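Long-range contacts in protein yesU (Bacillus subtilis, PDB 1OQ1), which is of unknown function but adopts a galectin-like fold of the concanavalin clan, which is consistent with a role in binding carbohydrate: residues Y5-C10 / G62-W67; H142-G147 / L182-D187. All blocks are in the same frame, centred on the assembly; numbering follows the deposited sequence.

Interaction 1 (Y5-C10 / G62-W67)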
loop_
_atom_site.group_PDB
_atom_site.type_symbol
_atom_site.label_atom_id
_atom_site.label_comp_id
_atom_site.label_asym_id
_atom_site.label_seq_id
_atom_site.Cartn_x
_atom_site.Cartn_y
_atom_site.Cartn_z
ATOM N N TYR A 5 6.583 -5.648 -18.596
ATOM C CA TYR A 5 7.120 -4.394 -18.071
ATOM C C TYR A 5 8.512 -4.646 -17.512
ATOM O O TYR A 5 8.789 -5.723 -16.983
ATOM C CB TYR A 5 6.269 -3.832 -16.930
ATOM C CG TYR A 5 5.109 -2.979 -17.369
ATOM C CD1 TYR A 5 3.881 -3.552 -17.678
ATOM C CD2 TYR A 5 5.243 -1.596 -17.481
ATOM C CE1 TYR A 5 2.811 -2.769 -18.088
ATOM C CE2 TYR A 5 4.186 -0.806 -17.893
ATOM C CZ TYR A 5 2.972 -1.398 -18.193
ATOM O OH TYR A 5 1.918 -0.619 -18.599
ATOM N N LYS A 6 9.383 -3.652 -17.637
ATOM C CA LYS A 6 10.735 -3.740 -17.096
ATOM C C LYS A 6 10.924 -2.538 -16.182
ATOM O O LYS A 6 10.292 -1.498 -16.376
ATOM C CB LYS A 6 11.794 -3.688 -18.208
ATOM C CG LYS A 6 11.876 -4.931 -19.078
ATOM C CD LYS A 6 12.143 -6.177 -18.248
ATOM C CE LYS A 6 12.371 -7.395 -19.138
ATOM N NZ LYS A 6 12.417 -8.656 -18.345
ATOM N N GLU A 7 11.777 -2.679 -15.175
ATOM C CA GLU A 7 12.049 -1.565 -14.283
ATOM C C GLU A 7 13.074 -0.670 -14.964
ATOM O O GLU A 7 14.054 -1.159 -15.521
ATOM C CB GLU A 7 12.602 -2.068 -12.949
ATOM C CG GLU A 7 11.580 -2.795 -12.098
ATOM C CD GLU A 7 12.160 -3.280 -10.787
ATOM O OE1 GLU A 7 12.795 -2.470 -10.087
ATOM O OE2 GLU A 7 11.977 -4.472 -10.451
ATOM N N GLY A 8 12.831 0.636 -14.935
ATOM C CA GLY A 8 13.753 1.579 -15.541
ATOM C C GLY A 8 14.611 2.268 -14.494
ATOM O O GLY A 8 15.082 1.631 -13.551
ATOM N N ALA A 9 14.807 3.573 -14.652
ATOM C CA ALA A 9 15.620 4.340 -13.716
ATOM C C ALA A 9 15.048 4.279 -12.305
ATOM O O ALA A 9 13.834 4.236 -12.117
ATOM C CB ALA A 9 15.711 5.789 -14.173
ATOM N N CYS A 10 15.928 4.272 -11.310
ATOM C CA CYS A 10 15.480 4.238 -9.924
ATOM C C CYS A 10 15.135 5.663 -9.515
ATOM O O CYS A 10 15.965 6.565 -9.628
ATOM C CB CYS A 10 16.579 3.694 -9.008
ATOM S SG CYS A 10 16.079 3.574 -7.264
ATOM N N GLY A 62 3.292 5.831 -13.938
ATOM C CA GLY A 62 4.228 5.000 -14.679
ATOM C C GLY A 62 5.403 4.549 -13.836
ATOM O O GLY A 62 6.558 4.853 -14.139
ATOM N N ILE A 63 5.107 3.795 -12.785
ATOM C CA ILE A 63 6.141 3.330 -11.875
ATOM C C ILE A 63 5.948 1.885 -11.445
ATOM O O ILE A 63 4.866 1.321 -11.580
ATOM C CB ILE A 63 6.158 4.187 -10.590
ATOM C CG1 ILE A 63 4.755 4.198 -9.966
ATOM C CG2 ILE A 63 6.628 5.608 -10.908
ATOM C CD1 ILE A 63 4.672 4.845 -8.586
ATOM N N ILE A 64 7.019 1.297 -10.925
ATOM C CA ILE A 64 6.986 -0.062 -10.405
ATOM C C ILE A 64 7.447 0.078 -8.957
ATOM O O ILE A 64 8.550 0.557 -8.690
ATOM C CB ILE A 64 7.918 -0.998 -11.191
ATOM C CG1 ILE A 64 7.419 -1.122 -12.638
ATOM C CG2 ILE A 64 7.954 -2.374 -10.527
ATOM C CD1 ILE A 64 8.243 -2.054 -13.504
ATOM N N VAL A 65 6.574 -0.318 -8.033
ATOM C CA VAL A 65 6.833 -0.209 -6.598
ATOM C C VAL A 65 7.144 -1.572 -5.997
ATOM O O VAL A 65 6.382 -2.522 -6.175
ATOM C CB VAL A 65 5.601 0.392 -5.872
ATOM C CG1 VAL A 65 5.905 0.587 -4.390
ATOM C CG2 VAL A 65 5.209 1.714 -6.516
ATOM N N THR A 66 8.258 -1.656 -5.280
ATOM C CA THR A 66 8.669 -2.907 -4.661
ATOM C C THR A 66 9.051 -2.737 -3.194
ATOM O O THR A 66 9.485 -1.661 -2.763
ATOM C CB THR A 66 9.881 -3.523 -5.402
ATOM O OG1 THR A 66 10.947 -2.564 -5.459
ATOM C CG2 THR A 66 9.490 -3.936 -6.818
ATOM N N TRP A 67 8.869 -3.806 -2.430
ATOM C CA TRP A 67 9.228 -3.813 -1.021
ATOM C C TRP A 67 9.202 -5.236 -0.477
ATOM O O TRP A 67 8.547 -6.115 -1.046
ATOM C CB TRP A 67 8.286 -2.900 -0.207
ATOM C CG TRP A 67 6.869 -3.396 0.009
ATOM C CD1 TRP A 67 6.368 -3.992 1.137
ATOM C CD2 TRP A 67 5.767 -3.279 -0.904
ATOM N NE1 TRP A 67 5.020 -4.245 0.983
ATOM C CE2 TRP A 67 4.628 -3.817 -0.260
ATOM C CE3 TRP A 67 5.630 -2.769 -2.204
ATOM C CZ2 TRP A 67 3.367 -3.858 -0.873
ATOM C CZ3 TRP A 67 4.374 -2.811 -2.815
ATOM C CH2 TRP A 67 3.261 -3.353 -2.146
#

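Interaction 2 (H142-G147 / L182-D187)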
loop_
_atom_site.group_PDB
_atom_site.type_symbol
_atom_site.label_atom_id
_atom_site.label_comp_id
_atom_site.label_asym_id
_atom_site.label_seq_id
_atom_site.Cartn_x
_atom_site.Cartn_y
_atom_site.Cartn_z
ATOM N N HIS A 142 -14.640 1.983 -4.395
ATOM C CA HIS A 142 -15.020 1.116 -5.505
ATOM C C HIS A 142 -14.136 -0.115 -5.635
ATOM O O HIS A 142 -12.916 -0.005 -5.731
ATOM C CB HIS A 142 -14.973 1.899 -6.815
ATOM C CG HIS A 142 -15.796 3.148 -6.802
ATOM N ND1 HIS A 142 -17.169 3.133 -6.688
ATOM C CD2 HIS A 142 -15.439 4.450 -6.896
ATOM C CE1 HIS A 142 -17.623 4.374 -6.712
ATOM N NE2 HIS A 142 -16.594 5.192 -6.838
ATOM N N LEU A 143 -14.753 -1.292 -5.640
ATOM C CA LEU A 143 -13.985 -2.528 -5.786
ATOM C C LEU A 143 -13.608 -2.662 -7.260
ATOM O O LEU A 143 -14.480 -2.771 -8.125
ATOM C CB LEU A 143 -14.818 -3.731 -5.343
ATOM C CG LEU A 143 -14.120 -5.094 -5.405
ATOM C CD1 LEU A 143 -12.908 -5.113 -4.473
ATOM C CD2 LEU A 143 -15.113 -6.170 -5.002
ATOM N N ALA A 144 -12.308 -2.651 -7.542
ATOM C CA ALA A 144 -11.818 -2.742 -8.919
ATOM C C ALA A 144 -11.362 -4.137 -9.341
ATOM O O ALA A 144 -11.600 -4.560 -10.472
ATOM C CB ALA A 144 -10.676 -1.745 -9.128
ATOM N N ALA A 145 -10.700 -4.854 -8.441
ATOM C CA ALA A 145 -10.219 -6.187 -8.774
ATOM C C ALA A 145 -9.850 -6.949 -7.515
ATOM O O ALA A 145 -9.780 -6.378 -6.428
ATOM C CB ALA A 145 -8.996 -6.085 -9.694
HETATM N N MSE A 146 -9.631 -8.249 -7.664
HETATM C CA MSE A 146 -9.227 -9.065 -6.532
HETATM C C MSE A 146 -8.610 -10.361 -7.031
HETATM O O MSE A 146 -8.784 -10.746 -8.196
HETATM C CB MSE A 146 -10.398 -9.342 -5.572
HETATM C CG MSE A 146 -11.468 -10.310 -6.042
HETATM SE SE MSE A 146 -12.679 -10.761 -4.570
HETATM C CE MSE A 146 -11.981 -12.497 -4.123
ATOM N N GLY A 147 -7.836 -10.990 -6.160
ATOM C CA GLY A 147 -7.188 -12.243 -6.499
ATOM C C GLY A 147 -6.864 -12.994 -5.224
ATOM O O GLY A 147 -6.832 -12.401 -4.147
ATOM N N LEU A 182 -3.214 -10.056 -9.176
ATOM C CA LEU A 182 -4.363 -9.411 -9.796
ATOM C C LEU A 182 -3.884 -8.332 -10.753
ATOM O O LEU A 182 -2.737 -7.895 -10.676
ATOM C CB LEU A 182 -5.286 -8.796 -8.727
ATOM C CG LEU A 182 -4.779 -7.673 -7.808
ATOM C CD1 LEU A 182 -4.691 -6.352 -8.568
ATOM C CD2 LEU A 182 -5.736 -7.518 -6.638
ATOM N N GLU A 183 -4.756 -7.920 -11.665
ATOM C CA GLU A 183 -4.417 -6.861 -12.605
ATOM C C GLU A 183 -5.701 -6.126 -12.971
ATOM O O GLU A 183 -6.792 -6.691 -12.883
ATOM C CB GLU A 183 -3.710 -7.422 -13.847
ATOM C CG GLU A 183 -4.588 -8.036 -14.911
ATOM C CD GLU A 183 -3.783 -8.420 -16.146
ATOM O OE1 GLU A 183 -4.391 -8.730 -17.192
ATOM O OE2 GLU A 183 -2.538 -8.416 -16.069
ATOM N N TRP A 184 -5.577 -4.867 -13.372
ATOM C CA TRP A 184 -6.753 -4.071 -13.680
ATOM C C TRP A 184 -6.457 -2.967 -14.676
ATOM O O TRP A 184 -5.353 -2.427 -14.706
ATOM C CB TRP A 184 -7.275 -3.453 -12.380
ATOM C CG TRP A 184 -8.471 -2.567 -12.520
ATOM C CD1 TRP A 184 -9.701 -2.917 -12.999
ATOM C CD2 TRP A 184 -8.580 -1.205 -12.091
ATOM N NE1 TRP A 184 -10.570 -1.861 -12.889
ATOM C CE2 TRP A 184 -9.909 -0.798 -12.333
ATOM C CE3 TRP A 184 -7.683 -0.290 -11.521
ATOM C CZ2 TRP A 184 -10.370 0.487 -12.020
ATOM C CZ3 TRP A 184 -8.143 0.989 -11.210
ATOM C CH2 TRP A 184 -9.473 1.362 -11.460
HETATM N N MSE A 185 -7.443 -2.647 -15.507
HETATM C CA MSE A 185 -7.289 -1.566 -16.476
HETATM C C MSE A 185 -8.470 -0.627 -16.306
HETATM O O MSE A 185 -9.592 -0.944 -16.712
HETATM C CB MSE A 185 -7.256 -2.099 -17.913
HETATM C CG MSE A 185 -7.125 -1.008 -18.981
HETATM SE SE MSE A 185 -5.471 0.023 -18.882
HETATM C CE MSE A 185 -4.301 -1.205 -19.805
ATOM N N ASP A 186 -8.210 0.518 -15.684
ATOM C CA ASP A 186 -9.219 1.542 -15.443
ATOM C C ASP A 186 -9.531 2.190 -16.788
ATOM O O ASP A 186 -8.620 2.678 -17.453
ATOM C CB ASP A 186 -8.654 2.597 -14.484
ATOM C CG ASP A 186 -9.702 3.592 -14.011
ATOM O OD1 ASP A 186 -10.831 3.581 -14.543
ATOM O OD2 ASP A 186 -9.389 4.388 -13.103
ATOM N N ASP A 187 -10.801 2.196 -17.192
ATOM C CA ASP A 187 -11.170 2.801 -18.472
ATOM C C ASP A 187 -11.359 4.308 -18.347
ATOM O O ASP A 187 -11.499 5.005 -19.350
ATOM C CB ASP A 187 -12.445 2.168 -19.048
ATOM C CG ASP A 187 -13.645 2.309 -18.131
ATOM O OD1 ASP A 187 -13.679 3.250 -17.314
ATOM O OD2 ASP A 187 -14.572 1.478 -18.241
HETATM O O HOH W 1 -13.350 -3.519 -12.380
#

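Interaction 1 (Y5-C10 / G62-W67)
Neither flat group of Y5-C10 lays a face on the other strand: the phenol ring of Y5 turns aside, leaving its CB 4.3 Å from I64 CD1, and the carboxylate of E7 brings one oxygen, OE2, to 4.4 Å from T66 CG2. The closest approach is instead made by the methyl at the end of I64, with I64 CD1 3.6 Å from K6 O. The same CD1 is 3.7 Å from E7 CG, and I64 CG2 supports that methylene from 4.0 Å. CG1 of I64 stands anti to its own carbonyl carbon (chi1 -64°) and CD1 continues the chain in extended form, carrying the methyl up to the backbone at K6 and E7. E7 runs across this side chain at about a right angle, so its aliphatic part rests on the isoleucine while its charged end passes on toward T66. Contact between the two segments is van der Waals only. Both polar ends reach residues of strand 161-168: Y5 OH hydrogen-bonds to D168 OD2, and E7 OE2 forms a long, weak ion pair with K164. The two strands cross at 81° and are not sheet partners of each other; both pair with strand 209-222, K6 with V221 and G62 with A220. On its other side strand 63-73 pairs with 161-168, where G62 and I63 both face K167 in a G1 beta bulge.

Interaction 2 (H142-G147 / L182-D187)
A145 and W184 face each other with CA atoms 6.4 Å apart, and G147 and L182 with theirs at 5.2 Å, on strands that run nearly antiparallel (160°) without hydrogen-bonding to each other. Side chains do the joining. The methyl of A144 sits over the face of the W184 indole, its CB 3.6 Å from the centroid of the six-membered ring in a CH-pi contact and 3.4 Å from CE2. Beneath the opposite face lies the backbone nitrogen of D186, so the indole lies between the alanine methyl and the backbone that follows its own strand. CG of W184 is anti to the backbone N (chi1 178°), which starts the indole on its way across to A144. One water accepts a weak bond from W184 NE1 and donates to A144 O at 2.8 Å, bridging the two strands. Next along, A145 CB packs against W184 CB at 4.1 Å. L182 reaches across with CD2, which comes to 3.8 Å from M146 CA. A144 and A145 can both point at the other strand because both face L135 in a classic beta bulge. Strand 142-148 is one of the two outermost strands of the seven-stranded sheet, bonded to 132-138, and strand 179-185 pairs with 171-176 in the other sheet; L135 and V172 also touch W184, so the contact joins the margins of the two sheets.

In the fold
The two contacts share the larger antiparallel sheet but use it differently. In interaction 1 both strands belong to it and meet crosswise beside their common partner, 209-222, whereas interaction 2 ties its strand 179-185 to the border of the second sheet. A continuous path of strand pairs connects them: 63-73 to 161-168, then 171-176, then 179-185. Their centres lie 19 Å apart and their nearest atoms about 6 Å, without touching, and each centre is about 15 Å from that of the chain. Along the sequence they follow one another. Both are surface contacts of the sandwich, and with the protein's function unknown, neither can be assigned to a binding or active site.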